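Local coordinates for protein putative glycoside hydrolase (Parabacteroides distasonis ATCC 8503, PDB 3GYC) that probably hydrolyses glycosidic bonds in carbohydrates, as a member of a sugar-binding, cellulase-like family with a TIM-barrel fold, at residues E75-Q80 against R255-Y261; D314-W320 against Q352-M356; V323-E328 against M356-W362. All coordinates share one frame. Residue numbers count along the deposited sequence, not the author numbering.

Interaction 1: residues E75-Q80 against R255-Y261; sequences EVWNQQ and RFLPDDY
Two excursions from a TIM barrel meet here at the surface. The first, 75-80, lies in the loop between strands 71-73 and 88-90, within the connection after barrel strand 53-57; the second, 255-261, belongs to the connection after barrel strand 231-232. Both are irregular until 255-261 turns into helix 259-273. The register sets Trp77 CA 4.5 Å from Arg255 CA, and Asn78 CA 5.4 Å from Phe256 CA.

Backbone hydrogen bonds converge on one acceptor: Asn78 N (2.9 Å) and Gln79 N (3.3 Å) both donate to Arg255 O. Within 75-80, Gln79 NE2 (chi1 and chi2 both m) donates to Asn78 OD1 at 3.0 Å. Water 1 joins Arg255 NH1 (3.2 Å) to Val76 O (2.5 Å).

The flat Phe256 ring (chi1 m) offers a face to Trp77 CA, a CH-pi contact 4.2 Å from the centroid. Separately, the long Arg255 side chain packs its guanidinium face on Trp77 CE3 and Val76 CG1.

At the far end Tyr261 OH donates to Gln80 OE1 at 2.8 Å.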
loop_
_atom_site.group_PDB
_atom_site.type_symbol
_atom_site.label_atom_id
_atom_site.label_comp_id
_atom_site.label_asym_id
_atom_site.label_seq_id
_atom_site.Cartn_x
_atom_site.Cartn_y
_atom_site.Cartn_z
ATOM N N GLU A 75 19.853 -0.812 0.460
ATOM C CA GLU A 75 18.806 -0.425 -0.496
ATOM C C GLU A 75 18.108 -1.636 -1.128
ATOM O O GLU A 75 18.690 -2.727 -1.262
ATOM C CB GLU A 75 19.361 0.541 -1.594
ATOM C CG GLU A 75 20.299 -0.078 -2.657
ATOM C CD GLU A 75 21.750 -0.303 -2.211
ATOM O OE1 GLU A 75 22.108 -0.060 -1.019
ATOM O OE2 GLU A 75 22.560 -0.707 -3.082
ATOM N N VAL A 76 16.839 -1.443 -1.457
ATOM C CA VAL A 76 16.061 -2.448 -2.168
ATOM C C VAL A 76 16.370 -2.361 -3.669
ATOM O O VAL A 76 16.446 -3.376 -4.374
ATOM C CB VAL A 76 14.541 -2.235 -1.988
ATOM C CG1 VAL A 76 13.806 -3.498 -2.431
ATOM C CG2 VAL A 76 14.190 -1.904 -0.531
ATOM N N TRP A 77 16.604 -1.140 -4.141
ATOM C CA TRP A 77 16.832 -0.862 -5.577
ATOM C C TRP A 77 17.514 0.480 -5.748
ATOM O O TRP A 77 17.559 1.298 -4.826
ATOM C CB TRP A 77 15.482 -0.755 -6.320
ATOM C CG TRP A 77 14.427 -0.025 -5.541
ATOM C CD1 TRP A 77 14.469 1.252 -5.060
ATOM C CD2 TRP A 77 13.149 -0.549 -5.159
ATOM N NE1 TRP A 77 13.305 1.545 -4.392
ATOM C CE2 TRP A 77 12.491 0.449 -4.408
ATOM C CE3 TRP A 77 12.518 -1.773 -5.343
ATOM C CZ2 TRP A 77 11.205 0.260 -3.864
ATOM C CZ3 TRP A 77 11.254 -1.955 -4.809
ATOM C CH2 TRP A 77 10.611 -0.945 -4.080
ATOM N N ASN A 78 18.046 0.714 -6.927
ATOM C CA ASN A 78 18.531 2.029 -7.246
ATOM C C ASN A 78 17.780 2.570 -8.476
ATOM O O ASN A 78 18.025 3.672 -8.926
ATOM C CB ASN A 78 20.058 2.054 -7.389
ATOM C CG ASN A 78 20.567 1.265 -8.573
ATOM O OD1 ASN A 78 19.845 0.939 -9.506
ATOM N ND2 ASN A 78 21.848 0.999 -8.553
ATOM N N GLN A 79 16.855 1.782 -9.006
ATOM C CA GLN A 79 16.106 2.187 -10.199
ATOM C C GLN A 79 14.788 2.905 -9.913
ATOM O O GLN A 79 14.237 3.542 -10.808
ATOM C CB GLN A 79 15.837 0.937 -11.041
ATOM C CG GLN A 79 17.091 0.378 -11.555
ATOM C CD GLN A 79 17.724 1.333 -12.530
ATOM O OE1 GLN A 79 17.081 1.732 -13.495
ATOM N NE2 GLN A 79 18.986 1.645 -12.328
ATOM N N GLN A 80 14.293 2.824 -8.679
ATOM C CA GLN A 80 13.012 3.490 -8.321
ATOM C C GLN A 80 13.198 4.633 -7.353
ATOM O O GLN A 80 14.214 4.684 -6.634
ATOM C CB GLN A 80 12.031 2.489 -7.720
ATOM C CG GLN A 80 11.879 1.230 -8.466
ATOM C CD GLN A 80 11.426 1.432 -9.911
ATOM O OE1 GLN A 80 10.768 2.410 -10.221
ATOM N NE2 GLN A 80 11.809 0.516 -10.788
ATOM N N ARG A 255 15.827 -4.184 -10.446
ATOM C CA ARG A 255 16.087 -3.298 -9.307
ATOM C C ARG A 255 17.374 -2.486 -9.359
ATOM O O ARG A 255 17.455 -1.429 -8.713
ATOM C CB ARG A 255 16.065 -4.115 -8.010
ATOM C CG ARG A 255 14.730 -4.769 -7.808
ATOM C CD ARG A 255 14.524 -5.333 -6.436
ATOM N NE ARG A 255 13.106 -5.634 -6.242
ATOM C CZ ARG A 255 12.586 -6.184 -5.142
ATOM N NH1 ARG A 255 13.365 -6.509 -4.120
ATOM N NH2 ARG A 255 11.275 -6.419 -5.065
ATOM N N PHE A 256 18.356 -2.952 -10.130
ATOM C CA PHE A 256 19.666 -2.311 -10.165
ATOM C C PHE A 256 20.228 -1.932 -11.528
ATOM O O PHE A 256 21.274 -1.315 -11.589
ATOM C CB PHE A 256 20.669 -3.210 -9.434
ATOM C CG PHE A 256 20.363 -3.329 -8.003
ATOM C CD1 PHE A 256 20.693 -2.295 -7.133
ATOM C CD2 PHE A 256 19.641 -4.392 -7.522
ATOM C CE1 PHE A 256 20.381 -2.378 -5.821
ATOM C CE2 PHE A 256 19.286 -4.448 -6.185
ATOM C CZ PHE A 256 19.664 -3.457 -5.352
ATOM N N LEU A 257 19.596 -2.343 -12.622
ATOM C CA LEU A 257 20.111 -2.015 -13.928
ATOM C C LEU A 257 19.111 -1.186 -14.697
ATOM O O LEU A 257 17.901 -1.396 -14.554
ATOM C CB LEU A 257 20.469 -3.247 -14.699
ATOM C CG LEU A 257 21.672 -4.035 -14.172
ATOM C CD1 LEU A 257 21.689 -5.307 -14.958
ATOM C CD2 LEU A 257 23.003 -3.277 -14.253
ATOM N N PRO A 258 19.618 -0.257 -15.538
ATOM C CA PRO A 258 18.771 0.732 -16.252
ATOM C C PRO A 258 18.056 0.252 -17.519
ATOM O O PRO A 258 17.202 0.947 -18.019
ATOM C CB PRO A 258 19.762 1.853 -16.596
ATOM C CG PRO A 258 21.093 1.176 -16.643
ATOM C CD PRO A 258 21.055 0.060 -15.652
ATOM N N ASP A 259 18.401 -0.928 -18.004
ATOM C CA ASP A 259 17.861 -1.434 -19.273
ATOM C C ASP A 259 16.344 -1.561 -19.349
ATOM O O ASP A 259 15.772 -1.176 -20.334
ATOM C CB ASP A 259 18.555 -2.739 -19.594
ATOM C CG ASP A 259 20.072 -2.584 -19.556
ATOM O OD1 ASP A 259 20.675 -2.650 -20.661
ATOM O OD2 ASP A 259 20.660 -2.294 -18.454
ATOM N N ASP A 260 15.704 -2.067 -18.298
ATOM C CA ASP A 260 14.223 -2.159 -18.213
ATOM C C ASP A 260 13.570 -0.790 -18.395
ATOM O O ASP A 260 12.648 -0.653 -19.214
ATOM C CB ASP A 260 13.762 -2.805 -16.878
ATOM C CG ASP A 260 13.999 -4.331 -16.846
ATOM O OD1 ASP A 260 14.619 -4.836 -17.781
ATOM O OD2 ASP A 260 13.548 -5.037 -15.920
ATOM N N TYR A 261 14.069 0.228 -17.693
ATOM C CA TYR A 261 13.502 1.563 -17.878
ATOM C C TYR A 261 13.713 2.115 -19.277
ATOM O O TYR A 261 12.887 2.910 -19.785
ATOM C CB TYR A 261 14.001 2.574 -16.853
ATOM C CG TYR A 261 13.020 2.818 -15.720
ATOM C CD1 TYR A 261 11.812 3.441 -15.968
ATOM C CD2 TYR A 261 13.298 2.444 -14.427
ATOM C CE1 TYR A 261 10.904 3.649 -14.995
ATOM C CE2 TYR A 261 12.375 2.675 -13.408
ATOM C CZ TYR A 261 11.200 3.310 -13.691
ATOM O OH TYR A 261 10.257 3.559 -12.733
HETATM O O HOH W 1 16.457 -5.819 -3.681
#

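Interaction 2: residues D314-W320 against Q352-M356; sequences DWPLLKW and QFAGM. With EDO (1,2-ethanediol), chain C.
Trp320 has the most surface covered in this contact, followed by Asp314 and Gly355. Segment 314-320 is an irregular loop, bent by a type II beta turn from Trp315 to Leu318 that brings its two ends, Asp314 and Trp320, to the same partner. That partner, 352-356, enters helix 354-357 with Phe353 at the N-cap position. The CA atoms of Asp314 and Phe353 are 5.9 Å apart, those of Trp320 and Gly355 6.2 Å.

Asp314 (chi1 m) points its carboxylate at the start of the helix, where N-H groups lack helical acceptors: Ala354 N donates to Asp314 OD2 at 2.7 Å and Gly355 N to OD1 at 3.0 Å. An acid suits this place, since the Phe353 side chain offers no acceptor. Water 2 bridges Asp314 N (2.9 Å) and Gln352 O (2.8 Å). A 1,2-ethanediol C1 sits only 2.5 Å from Asp314 OD2, too close for an ordinary contact.

Trp320 (chi1 m, chi2 89°) lays its indole face on the helix. Gly355 CA lies 3.6 Å from the centroid of the five-membered ring and selenomethionine Met356 CB 4.1 Å from that of the six-membered ring, both CH-pi contacts. Gly355 permits this closeness: an ideal CB would fall 1.9 Å from Trp320 NE1.

The arrangement joins neighbouring loops after the seventh and eighth strands of a TIM barrel, a carboxylate from one binding the helix N-terminus in the other.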
loop_
_atom_site.group_PDB
_atom_site.type_symbol
_atom_site.label_atom_id
_atom_site.label_comp_id
_atom_site.label_asym_id
_atom_site.label_seq_id
_atom_site.Cartn_x
_atom_site.Cartn_y
_atom_site.Cartn_z
ATOM N N ASP A 314 9.985 10.407 -12.427
ATOM C CA ASP A 314 10.375 11.601 -13.162
ATOM C C ASP A 314 11.652 11.253 -13.934
ATOM O O ASP A 314 12.647 10.853 -13.338
ATOM C CB ASP A 314 10.671 12.730 -12.195
ATOM C CG ASP A 314 9.434 13.232 -11.474
ATOM O OD1 ASP A 314 8.303 13.143 -12.028
ATOM O OD2 ASP A 314 9.618 13.779 -10.346
ATOM N N TRP A 315 11.663 11.456 -15.239
ATOM C CA TRP A 315 12.787 11.002 -16.040
ATOM C C TRP A 315 12.727 11.652 -17.401
ATOM O O TRP A 315 11.651 12.016 -17.833
ATOM C CB TRP A 315 12.637 9.498 -16.212
ATOM C CG TRP A 315 13.874 8.725 -16.471
ATOM C CD1 TRP A 315 14.137 7.968 -17.567
ATOM C CD2 TRP A 315 14.997 8.534 -15.585
ATOM N NE1 TRP A 315 15.352 7.351 -17.445
ATOM C CE2 TRP A 315 15.904 7.679 -16.243
ATOM C CE3 TRP A 315 15.332 9.007 -14.313
ATOM C CZ2 TRP A 315 17.104 7.278 -15.669
ATOM C CZ3 TRP A 315 16.534 8.615 -13.756
ATOM C CH2 TRP A 315 17.418 7.775 -14.437
ATOM N N PRO A 316 13.877 11.832 -18.060
ATOM C CA PRO A 316 13.781 12.304 -19.415
ATOM C C PRO A 316 12.958 11.343 -20.298
ATOM O O PRO A 316 13.134 10.121 -20.271
ATOM C CB PRO A 316 15.260 12.305 -19.907
ATOM C CG PRO A 316 15.939 11.321 -19.041
ATOM C CD PRO A 316 15.286 11.584 -17.683
ATOM N N LEU A 317 12.077 11.938 -21.079
ATOM C CA LEU A 317 11.259 11.233 -22.049
ATOM C C LEU A 317 10.159 10.349 -21.433
ATOM O O LEU A 317 9.476 9.629 -22.166
ATOM C CB LEU A 317 12.138 10.471 -23.042
ATOM C CG LEU A 317 13.211 11.239 -23.843
ATOM C CD1 LEU A 317 14.041 10.237 -24.631
ATOM C CD2 LEU A 317 12.625 12.275 -24.805
ATOM N N LEU A 318 9.949 10.409 -20.122
ATOM C CA LEU A 318 8.778 9.741 -19.552
ATOM C C LEU A 318 7.664 10.790 -19.322
ATOM O O LEU A 318 7.767 11.686 -18.472
ATOM C CB LEU A 318 9.062 8.922 -18.275
ATOM C CG LEU A 318 9.902 7.627 -18.421
ATOM C CD1 LEU A 318 10.019 6.857 -17.065
ATOM C CD2 LEU A 318 9.343 6.694 -19.495
ATOM N N LYS A 319 6.581 10.644 -20.054
ATOM C CA LYS A 319 5.415 11.542 -19.907
ATOM C C LYS A 319 4.432 10.946 -18.911
ATOM O O LYS A 319 4.239 9.732 -18.857
ATOM C CB LYS A 319 4.714 11.785 -21.260
ATOM C CG LYS A 319 5.565 12.502 -22.311
ATOM C CD LYS A 319 4.923 12.434 -23.701
ATOM N N TRP A 320 3.820 11.813 -18.117
ATOM C CA TRP A 320 2.867 11.380 -17.109
ATOM C C TRP A 320 1.446 11.427 -17.576
ATOM O O TRP A 320 0.585 10.849 -16.918
ATOM C CB TRP A 320 2.972 12.260 -15.857
ATOM C CG TRP A 320 4.207 12.020 -15.050
ATOM C CD1 TRP A 320 5.406 12.634 -15.203
ATOM C CD2 TRP A 320 4.367 11.097 -13.966
ATOM N NE1 TRP A 320 6.292 12.176 -14.264
ATOM C CE2 TRP A 320 5.689 11.207 -13.516
ATOM C CE3 TRP A 320 3.525 10.178 -13.350
ATOM C CZ2 TRP A 320 6.183 10.456 -12.440
ATOM C CZ3 TRP A 320 4.010 9.432 -12.256
ATOM C CH2 TRP A 320 5.337 9.553 -11.849
ATOM N N GLN A 352 8.164 13.283 -4.300
ATOM C CA GLN A 352 9.283 12.937 -5.167
ATOM C C GLN A 352 8.889 12.588 -6.618
ATOM O O GLN A 352 9.755 12.321 -7.431
ATOM C CB GLN A 352 10.128 11.789 -4.576
ATOM C CG GLN A 352 9.570 10.335 -4.681
ATOM C CD GLN A 352 8.559 9.915 -3.640
ATOM O OE1 GLN A 352 7.615 10.663 -3.261
ATOM N NE2 GLN A 352 8.743 8.683 -3.150
ATOM N N PHE A 353 7.592 12.528 -6.923
ATOM C CA PHE A 353 7.104 12.257 -8.282
ATOM C C PHE A 353 6.491 13.577 -8.719
ATOM O O PHE A 353 5.277 13.754 -8.695
ATOM C CB PHE A 353 6.107 11.092 -8.296
ATOM C CG PHE A 353 6.678 9.817 -7.790
ATOM C CD1 PHE A 353 7.572 9.090 -8.579
ATOM C CD2 PHE A 353 6.344 9.327 -6.511
ATOM C CE1 PHE A 353 8.114 7.906 -8.123
ATOM C CE2 PHE A 353 6.891 8.148 -6.038
ATOM C CZ PHE A 353 7.779 7.435 -6.847
ATOM N N ALA A 354 7.370 14.530 -9.061
ATOM C CA ALA A 354 6.963 15.878 -9.401
ATOM C C ALA A 354 5.892 15.896 -10.492
ATOM O O ALA A 354 4.918 16.681 -10.425
ATOM C CB ALA A 354 8.194 16.730 -9.816
ATOM N N GLY A 355 6.040 14.985 -11.452
ATOM C CA GLY A 355 5.133 14.883 -12.584
ATOM C C GLY A 355 3.708 14.498 -12.223
ATOM O O GLY A 355 2.765 14.834 -12.953
HETATM N N MSE A 356 3.577 13.719 -11.149
HETATM C CA MSE A 356 2.298 13.318 -10.615
HETATM C C MSE A 356 1.777 14.277 -9.522
HETATM O O MSE A 356 0.571 14.571 -9.454
HETATM C CB MSE A 356 2.369 11.906 -10.080
HETATM C CG MSE A 356 1.043 11.433 -9.483
HETATM SE SE MSE A 356 -0.409 11.306 -10.691
HETATM C CE MSE A 356 0.211 9.655 -11.583
HETATM C C1 EDO C . 11.843 14.187 -9.312
HETATM O O1 EDO C . 12.621 14.915 -10.332
HETATM C C2 EDO C . 12.557 13.905 -7.994
HETATM O O2 EDO C . 12.917 12.518 -7.807
HETATM O O HOH W 2 10.432 10.582 -9.539
#

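Interaction 3: residues V323-E328 against M356-W362; sequences VKDLCE and MWRDVEW
At the apolar centre, Trp362 and the selenomethionine Met356 pack against residues 323-328 of helix 321-337. Met356, bent by its p chi2 and chi3, sends SE to 3.8 Å from Lys324 CG, while its CE is 4.4 Å from both Val323 CG1 and Cys327 SG. The small Cys327, one turn after Val323, lets the indole come close: Cys327 CB is 4.1 Å from Trp362 CH2, at the ring edge. Trp362 (chi1 t, chi2 92°) also brings CZ2 to 3.4 Å from Lys324 O.

Nearest CA pairs are Lys324 with Met356 at 7.5 Å and Glu328 with Trp362 at 8.6 Å. The contact joins the helices that follow the seventh and eighth strands of the TIM barrel, 321-337 and 360-371, together with the short helix 354-357 that precedes the latter.

Lys324 (m, t, p, t) carries the contact from apolar to charged. Its CE lies over the indole face, 3.6 Å from the centroid of the Trp362 five-membered ring, with NZ 4.5 Å from the same centroid, giving CH-pi and cation-pi contacts. Lys324 NZ then forms a salt bridge with Asp359 OD2 at 2.8 Å. Asp359 is itself an N-cap, its OD1 accepting from Trp362 N at 3.2 Å, so one carboxylate serves both the lysine and the helix start. At the indole NH, water 4 accepts from Trp362 NE1 (3.0 Å) and lies 2.7 Å from Glu328 OE1.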
loop_
_atom_site.group_PDB
_atom_site.type_symbol
_atom_site.label_atom_id
_atom_site.label_comp_id
_atom_site.label_asym_id
_atom_site.label_seq_id
_atom_site.Cartn_x
_atom_site.Cartn_y
_atom_site.Cartn_z
ATOM N N VAL A 323 -0.411 8.051 -18.103
ATOM C CA VAL A 323 -0.426 7.331 -16.854
ATOM C C VAL A 323 -1.522 7.927 -15.943
ATOM O O VAL A 323 -2.305 7.173 -15.317
ATOM C CB VAL A 323 0.967 7.398 -16.152
ATOM C CG1 VAL A 323 0.896 6.755 -14.822
ATOM C CG2 VAL A 323 2.029 6.710 -17.073
ATOM N N LYS A 324 -1.632 9.261 -15.927
ATOM C CA LYS A 324 -2.680 9.948 -15.152
ATOM C C LYS A 324 -4.073 9.573 -15.689
ATOM O O LYS A 324 -5.031 9.444 -14.938
ATOM C CB LYS A 324 -2.456 11.469 -15.137
ATOM C CG LYS A 324 -1.281 11.948 -14.289
ATOM C CD LYS A 324 -0.862 13.411 -14.486
ATOM C CE LYS A 324 -1.997 14.389 -14.209
ATOM N NZ LYS A 324 -1.630 15.827 -14.446
ATOM N N ASP A 325 -4.190 9.439 -17.011
ATOM C CA ASP A 325 -5.439 9.022 -17.613
ATOM C C ASP A 325 -5.901 7.671 -17.058
ATOM O O ASP A 325 -7.082 7.493 -16.739
ATOM C CB ASP A 325 -5.293 8.936 -19.137
ATOM C CG ASP A 325 -5.293 10.315 -19.829
ATOM O OD1 ASP A 325 -5.620 11.322 -19.177
ATOM O OD2 ASP A 325 -5.008 10.384 -21.050
ATOM N N LEU A 326 -4.981 6.711 -16.990
ATOM C CA LEU A 326 -5.283 5.380 -16.475
ATOM C C LEU A 326 -5.584 5.455 -14.975
ATOM O O LEU A 326 -6.461 4.721 -14.480
ATOM C CB LEU A 326 -4.138 4.381 -16.761
ATOM C CG LEU A 326 -3.976 3.852 -18.200
ATOM C CD1 LEU A 326 -2.590 3.226 -18.433
ATOM C CD2 LEU A 326 -5.125 2.866 -18.507
ATOM N N CYS A 327 -4.879 6.336 -14.261
ATOM C CA CYS A 327 -5.136 6.485 -12.820
ATOM C C CYS A 327 -6.491 7.105 -12.550
ATOM O O CYS A 327 -7.200 6.664 -11.667
ATOM C CB CYS A 327 -4.046 7.290 -12.171
ATOM S SG CYS A 327 -2.551 6.215 -12.063
ATOM N N GLU A 328 -6.864 8.095 -13.349
ATOM C CA GLU A 328 -8.141 8.751 -13.195
ATOM C C GLU A 328 -9.256 7.718 -13.435
ATOM O O GLU A 328 -10.213 7.614 -12.641
ATOM C CB GLU A 328 -8.239 9.917 -14.188
ATOM C CG GLU A 328 -9.534 10.704 -14.126
ATOM C CD GLU A 328 -9.577 11.853 -15.100
ATOM O OE1 GLU A 328 -8.513 12.382 -15.478
ATOM O OE2 GLU A 328 -10.697 12.247 -15.492
HETATM N N MSE A 356 3.577 13.719 -11.149
HETATM C CA MSE A 356 2.298 13.318 -10.615
HETATM C C MSE A 356 1.777 14.277 -9.522
HETATM O O MSE A 356 0.571 14.571 -9.454
HETATM C CB MSE A 356 2.369 11.906 -10.080
HETATM C CG MSE A 356 1.043 11.433 -9.483
HETATM SE SE MSE A 356 -0.409 11.306 -10.691
HETATM C CE MSE A 356 0.211 9.655 -11.583
ATOM N N TRP A 357 2.676 14.762 -8.673
ATOM C CA TRP A 357 2.272 15.605 -7.563
ATOM C C TRP A 357 1.834 17.003 -7.944
ATOM O O TRP A 357 1.046 17.614 -7.235
ATOM C CB TRP A 357 3.462 15.722 -6.617
ATOM C CG TRP A 357 3.259 16.263 -5.208
ATOM C CD1 TRP A 357 3.868 17.364 -4.661
ATOM C CD2 TRP A 357 2.510 15.666 -4.140
ATOM N NE1 TRP A 357 3.517 17.488 -3.323
ATOM C CE2 TRP A 357 2.687 16.468 -2.988
ATOM C CE3 TRP A 357 1.667 14.576 -4.058
ATOM C CZ2 TRP A 357 2.068 16.187 -1.779
ATOM C CZ3 TRP A 357 1.048 14.298 -2.870
ATOM C CH2 TRP A 357 1.255 15.107 -1.729
ATOM N N ARG A 358 2.347 17.519 -9.057
ATOM C CA ARG A 358 2.168 18.920 -9.356
ATOM C C ARG A 358 0.785 19.452 -9.736
ATOM O O ARG A 358 0.452 20.569 -9.325
ATOM C CB ARG A 358 3.170 19.378 -10.409
ATOM C CG ARG A 358 2.973 18.770 -11.782
ATOM C CD ARG A 358 4.069 19.258 -12.801
ATOM N NE ARG A 358 5.386 19.550 -12.175
ATOM C CZ ARG A 358 6.486 19.914 -12.855
ATOM N NH1 ARG A 358 6.474 19.954 -14.173
ATOM N NH2 ARG A 358 7.603 20.204 -12.195
ATOM N N ASP A 359 -0.015 18.696 -10.480
ATOM C CA ASP A 359 -1.340 19.202 -10.994
ATOM C C ASP A 359 -2.388 19.140 -9.847
ATOM O O ASP A 359 -3.101 18.157 -9.725
ATOM C CB ASP A 359 -1.708 18.343 -12.231
ATOM C CG ASP A 359 -3.006 18.724 -12.906
ATOM O OD1 ASP A 359 -3.766 19.600 -12.416
ATOM O OD2 ASP A 359 -3.274 18.093 -13.969
ATOM N N VAL A 360 -2.443 20.183 -9.013
ATOM C CA VAL A 360 -3.290 20.201 -7.821
ATOM C C VAL A 360 -4.780 19.987 -8.133
ATOM O O VAL A 360 -5.435 19.248 -7.417
ATOM C CB VAL A 360 -3.091 21.481 -6.974
ATOM C CG1 VAL A 360 -4.093 21.530 -5.867
ATOM C CG2 VAL A 360 -1.677 21.561 -6.385
ATOM N N GLU A 361 -5.286 20.576 -9.224
ATOM C CA GLU A 361 -6.698 20.435 -9.604
ATOM C C GLU A 361 -7.070 19.023 -10.021
ATOM O O GLU A 361 -8.168 18.586 -9.722
ATOM C CB GLU A 361 -7.120 21.466 -10.677
ATOM C CG GLU A 361 -6.989 22.920 -10.241
ATOM C CD GLU A 361 -7.628 23.200 -8.880
ATOM O OE1 GLU A 361 -8.831 22.878 -8.684
ATOM O OE2 GLU A 361 -6.900 23.730 -7.988
ATOM N N TRP A 362 -6.160 18.303 -10.683
ATOM C CA TRP A 362 -6.377 16.896 -11.042
ATOM C C TRP A 362 -6.599 16.058 -9.785
ATOM O O TRP A 362 -7.506 15.196 -9.728
ATOM C CB TRP A 362 -5.174 16.352 -11.761
ATOM C CG TRP A 362 -5.275 14.954 -12.268
ATOM C CD1 TRP A 362 -5.689 14.559 -13.516
ATOM C CD2 TRP A 362 -4.849 13.760 -11.593
ATOM N NE1 TRP A 362 -5.557 13.202 -13.652
ATOM C CE2 TRP A 362 -5.033 12.687 -12.487
ATOM C CE3 TRP A 362 -4.329 13.500 -10.343
ATOM C CZ2 TRP A 362 -4.748 11.374 -12.144
ATOM C CZ3 TRP A 362 -4.054 12.181 -9.995
ATOM C CH2 TRP A 362 -4.257 11.140 -10.896
HETATM O O HOH W 3 0.555 15.975 -12.346
HETATM O O HOH W 4 -6.044 12.552 -16.523
#

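Overall arrangement
From the N terminus, the chain first reaches 75-80, in the connection after the second barrel strand. Some 174 residues later, 255-261 returns to it and closes interaction 1, the longest loop of the three, spanning the third to sixth strands. Interactions 2 and 3 both come after interaction 1; with each other they cross. The order is 314-320, 323-328, 352-356, 356-362, the first pairing with the third and the second with the fourth, and Met356 belongs to both. Interaction 2 joins the loops after the seventh and eighth strands, interaction 3 the helices those loops lead into. Interaction 1 touches interaction 2 through Tyr261 CE1 and Leu318 CD1, 3.9 Å apart.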